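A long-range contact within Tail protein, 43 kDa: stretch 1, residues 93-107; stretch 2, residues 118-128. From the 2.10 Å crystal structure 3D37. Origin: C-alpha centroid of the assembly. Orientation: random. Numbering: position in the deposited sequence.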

# COMPACT_ATOMS: atom_id res chain seq x y z
N ASP A 93 29.56 -5.26 17.01
CA ASP A 93 31.04 -5.17 17.15
C ASP A 93 31.52 -5.76 18.50
O ASP A 93 30.72 -6.27 19.28
CB ASP A 93 31.55 -3.72 16.91
CG ASP A 93 31.24 -2.79 18.06
OD1 ASP A 93 30.74 -3.25 19.11
OD2 ASP A 93 31.43 -1.57 17.89
N LEU A 94 32.83 -5.71 18.76
CA LEU A 94 33.40 -6.40 19.90
C LEU A 94 33.02 -5.76 21.23
O LEU A 94 33.19 -6.37 22.29
CB LEU A 94 34.92 -6.53 19.77
CG LEU A 94 35.51 -7.20 18.52
CD1 LEU A 94 37.07 -7.13 18.56
CD2 LEU A 94 35.02 -8.62 18.38
N ALA A 95 32.50 -4.52 21.19
CA ALA A 95 31.93 -3.89 22.39
C ALA A 95 30.79 -4.69 22.91
O ALA A 95 30.50 -4.55 24.04
CB ALA A 95 31.46 -2.46 22.09
N GLY A 96 30.10 -5.47 22.08
CA GLY A 96 29.06 -6.39 22.55
C GLY A 96 29.45 -7.26 23.74
O GLY A 96 28.66 -7.44 24.63
N PHE A 97 30.66 -7.82 23.75
CA PHE A 97 31.21 -8.48 24.93
C PHE A 97 31.24 -7.60 26.19
O PHE A 97 30.79 -8.01 27.26
CB PHE A 97 32.66 -8.92 24.67
CG PHE A 97 32.79 -10.05 23.68
CD1 PHE A 97 32.32 -11.33 24.01
CD2 PHE A 97 33.40 -9.83 22.43
CE1 PHE A 97 32.46 -12.38 23.11
CE2 PHE A 97 33.54 -10.87 21.52
CZ PHE A 97 33.08 -12.16 21.86
N LEU A 98 31.78 -6.39 26.07
CA LEU A 98 31.87 -5.48 27.22
C LEU A 98 30.49 -4.99 27.69
O LEU A 98 30.27 -4.85 28.87
CB LEU A 98 32.76 -4.30 26.84
CG LEU A 98 34.15 -4.68 26.27
CD1 LEU A 98 35.22 -3.66 26.63
CD2 LEU A 98 34.57 -6.06 26.73
N VAL A 99 29.57 -4.77 26.75
CA VAL A 99 28.18 -4.41 27.07
C VAL A 99 27.43 -5.51 27.78
O VAL A 99 26.55 -5.25 28.64
CB VAL A 99 27.36 -4.05 25.77
CG1 VAL A 99 25.88 -4.07 26.06
CG2 VAL A 99 27.81 -2.70 25.17
N ASP A 100 27.74 -6.75 27.41
CA ASP A 100 27.04 -7.92 27.95
C ASP A 100 27.66 -8.36 29.28
O ASP A 100 26.95 -8.72 30.20
CB ASP A 100 27.14 -9.12 27.01
CG ASP A 100 26.34 -8.97 25.71
OD1 ASP A 100 25.51 -8.04 25.49
OD2 ASP A 100 26.62 -9.85 24.86
N CYS A 101 28.99 -8.37 29.35
CA CYS A 101 29.75 -9.03 30.43
C CYS A 101 30.04 -8.10 31.60
O CYS A 101 29.82 -6.88 31.53
CB CYS A 101 31.08 -9.59 29.90
SG CYS A 101 30.91 -10.71 28.41
N SER A 102 30.50 -8.66 32.70
CA SER A 102 30.63 -7.84 33.93
C SER A 102 32.02 -7.25 34.16
O SER A 102 33.03 -7.89 33.89
CB SER A 102 30.15 -8.57 35.18
OG SER A 102 28.92 -7.97 35.54
N ALA A 103 32.03 -6.01 34.66
CA ALA A 103 33.28 -5.37 35.02
C ALA A 103 33.83 -6.17 36.21
O ALA A 103 33.05 -6.77 36.96
CB ALA A 103 33.07 -3.87 35.38
N PRO A 104 35.17 -6.27 36.31
CA PRO A 104 35.80 -6.61 37.61
C PRO A 104 35.71 -5.44 38.60
O PRO A 104 35.27 -4.33 38.22
CB PRO A 104 37.28 -6.88 37.24
CG PRO A 104 37.35 -6.89 35.70
CD PRO A 104 36.17 -6.08 35.24
N GLN A 105 36.15 -5.65 39.85
CA GLN A 105 36.24 -4.52 40.76
C GLN A 105 37.69 -4.02 40.89
O GLN A 105 38.36 -4.09 41.94
CB GLN A 105 35.52 -4.82 42.08
CG GLN A 105 34.06 -4.30 42.05
CD GLN A 105 33.97 -2.79 41.79
OE1 GLN A 105 34.95 -2.03 41.98
NE2 GLN A 105 32.78 -2.34 41.35
N LEU A 106 38.14 -3.51 39.76
CA LEU A 106 39.39 -2.79 39.59
C LEU A 106 39.27 -1.41 40.28
O LEU A 106 38.21 -0.78 40.24
CB LEU A 106 39.64 -2.64 38.08
CG LEU A 106 40.81 -1.83 37.50
CD1 LEU A 106 42.16 -2.52 37.76
CD2 LEU A 106 40.58 -1.58 35.96
N ASN A 107 40.34 -0.98 40.94
CA ASN A 107 40.48 0.37 41.43
C ASN A 107 41.46 1.09 40.47
O ASN A 107 42.54 0.56 40.21
CB ASN A 107 41.08 0.27 42.84
CG ASN A 107 41.22 1.61 43.54
OD1 ASN A 107 41.46 2.63 42.90
ND2 ASN A 107 41.05 1.62 44.85
N LYS A 118 43.11 -0.85 29.09
CA LYS A 118 43.85 -2.08 28.75
C LYS A 118 43.43 -3.18 29.71
O LYS A 118 43.18 -4.32 29.28
CB LYS A 118 45.39 -1.87 28.81
CG LYS A 118 45.99 -1.21 27.56
CD LYS A 118 47.44 -0.84 27.69
CE LYS A 118 48.02 -0.34 26.35
NZ LYS A 118 49.47 0.15 26.57
N LYS A 119 43.33 -2.82 30.98
CA LYS A 119 42.99 -3.80 32.02
C LYS A 119 41.64 -4.38 31.72
O LYS A 119 41.52 -5.57 31.54
CB LYS A 119 43.02 -3.19 33.44
CG LYS A 119 42.62 -4.18 34.56
CD LYS A 119 43.78 -5.20 34.87
CE LYS A 119 43.29 -6.67 35.17
NZ LYS A 119 43.00 -6.95 36.63
N LEU A 120 40.65 -3.52 31.62
CA LEU A 120 39.22 -3.92 31.44
C LEU A 120 38.92 -4.70 30.17
O LEU A 120 37.96 -5.47 30.13
CB LEU A 120 38.31 -2.70 31.50
CG LEU A 120 38.21 -1.89 32.79
CD1 LEU A 120 37.78 -0.43 32.45
CD2 LEU A 120 37.23 -2.55 33.75
N ALA A 121 39.70 -4.48 29.12
CA ALA A 121 39.56 -5.20 27.84
C ALA A 121 40.41 -6.50 27.78
O ALA A 121 40.30 -7.26 26.83
CB ALA A 121 39.96 -4.29 26.71
N ALA A 122 41.31 -6.67 28.76
CA ALA A 122 42.22 -7.82 28.82
C ALA A 122 41.57 -9.20 28.60
O ALA A 122 42.09 -9.97 27.77
CB ALA A 122 43.05 -7.82 30.18
N PRO A 123 40.45 -9.52 29.32
CA PRO A 123 39.74 -10.80 29.11
C PRO A 123 39.24 -11.10 27.69
O PRO A 123 38.86 -12.24 27.40
CB PRO A 123 38.52 -10.69 30.05
CG PRO A 123 38.85 -9.64 31.03
CD PRO A 123 39.77 -8.68 30.33
N TRP A 124 39.23 -10.11 26.80
CA TRP A 124 38.78 -10.31 25.47
C TRP A 124 39.91 -10.12 24.51
O TRP A 124 40.02 -9.06 23.89
CB TRP A 124 37.56 -9.45 25.16
CG TRP A 124 36.44 -9.90 26.01
CD1 TRP A 124 35.60 -10.96 25.77
CD2 TRP A 124 36.05 -9.35 27.25
NE1 TRP A 124 34.71 -11.09 26.81
CE2 TRP A 124 34.96 -10.10 27.72
CE3 TRP A 124 36.50 -8.26 28.00
CZ2 TRP A 124 34.32 -9.82 28.93
CZ3 TRP A 124 35.87 -7.99 29.21
CH2 TRP A 124 34.78 -8.76 29.65
N PRO A 125 40.75 -11.17 24.36
CA PRO A 125 41.94 -11.05 23.54
C PRO A 125 41.59 -10.81 22.12
O PRO A 125 42.44 -10.33 21.35
CB PRO A 125 42.67 -12.39 23.75
CG PRO A 125 41.65 -13.32 24.24
CD PRO A 125 40.66 -12.50 24.99
N GLN A 126 40.33 -11.14 21.79
CA GLN A 126 39.68 -10.75 20.55
C GLN A 126 39.84 -9.21 20.27
O GLN A 126 40.04 -8.77 19.12
CB GLN A 126 38.21 -11.31 20.52
CG GLN A 126 37.40 -11.39 21.92
CD GLN A 126 37.30 -12.79 22.73
OE1 GLN A 126 38.22 -13.50 22.85
NE2 GLN A 126 36.19 -13.05 23.30
N ILE A 127 39.81 -8.41 21.34
CA ILE A 127 40.24 -6.99 21.26
C ILE A 127 41.78 -6.98 21.35
O ILE A 127 42.36 -7.11 22.42
CB ILE A 127 39.57 -6.11 22.40
CG1 ILE A 127 38.03 -6.22 22.34
CG2 ILE A 127 40.00 -4.64 22.29
CD1 ILE A 127 37.29 -5.82 23.63
N LYS A 128 42.44 -6.81 20.21
CA LYS A 128 43.87 -7.04 20.08
C LYS A 128 44.76 -5.81 20.30
O LYS A 128 45.98 -5.96 20.35
CB LYS A 128 44.19 -7.64 18.72
CG LYS A 128 43.80 -9.09 18.53
CD LYS A 128 43.94 -9.50 17.08
CE LYS A 128 43.56 -10.98 16.87
NZ LYS A 128 43.17 -11.31 15.43

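No hydrogen bond crosses between these two stretches; the contact is built from apolar and aromatic packing, with 673 Å² buried. Backbone hydrogen bonds link residues within each stretch. In the first stretch, Asp 93 caps the helix that follows through a weak bond from Ala 95 N to Asp 93 OD1 (3.0 Å), and Gly 96 N reaches Asp 93 O at 3.0 Å. In the second, a helix gives way to a type I turn from Ala 121 to Trp 124, closed by Trp 124 N to Ala 121 O at 3.0 Å. The two stretches run in opposite senses: Leu 94 lies nearest Ile 127, Phe 97 nearest Trp 124 and Leu 98 nearest Ala 121, with CA atoms 7.0 to 7.8 Å apart, a spacing that leaves room for side chains between the backbones.

Aromatic contacts centre on Trp 124, which has more area covered than any other residue here. Phe 97 CB sits over its five-membered ring, 3.8 Å from the centroid, while Leu 98 CD2 lies 3.6 Å from the centroid of its six-membered ring, so two consecutive helix residues supply C-H groups to the indole face. The Phe 97 ring is near parallel to the five-membered ring but slid aside, and overlaps it little. Cys 101 CB approaches Trp 124 CZ2 obliquely at 3.4 Å. The rule is one broad platform serving several neighbours. The indole's polar atom, NE1, finds its hydrogen bond elsewhere in the structure.

Aliphatic contacts extend the packing. Leu 94 CD1 meets Ile 127 CG1 at 4.0 Å, and Leu 98 CD2 comes within 4.1 Å of Ile 127 CD1; in this last pair both CA-to-CB bonds point sideways, so side-chain length makes the contact. Beyond the first helix, Pro 104 CD and Leu 120 CD2 touch at 4.0 Å. Leu 106 CD2 packs 4.0 Å from Leu 120 CG and 3.6 Å from Lys 119 CG, using the methylene part of an exposed lysine as apolar surface.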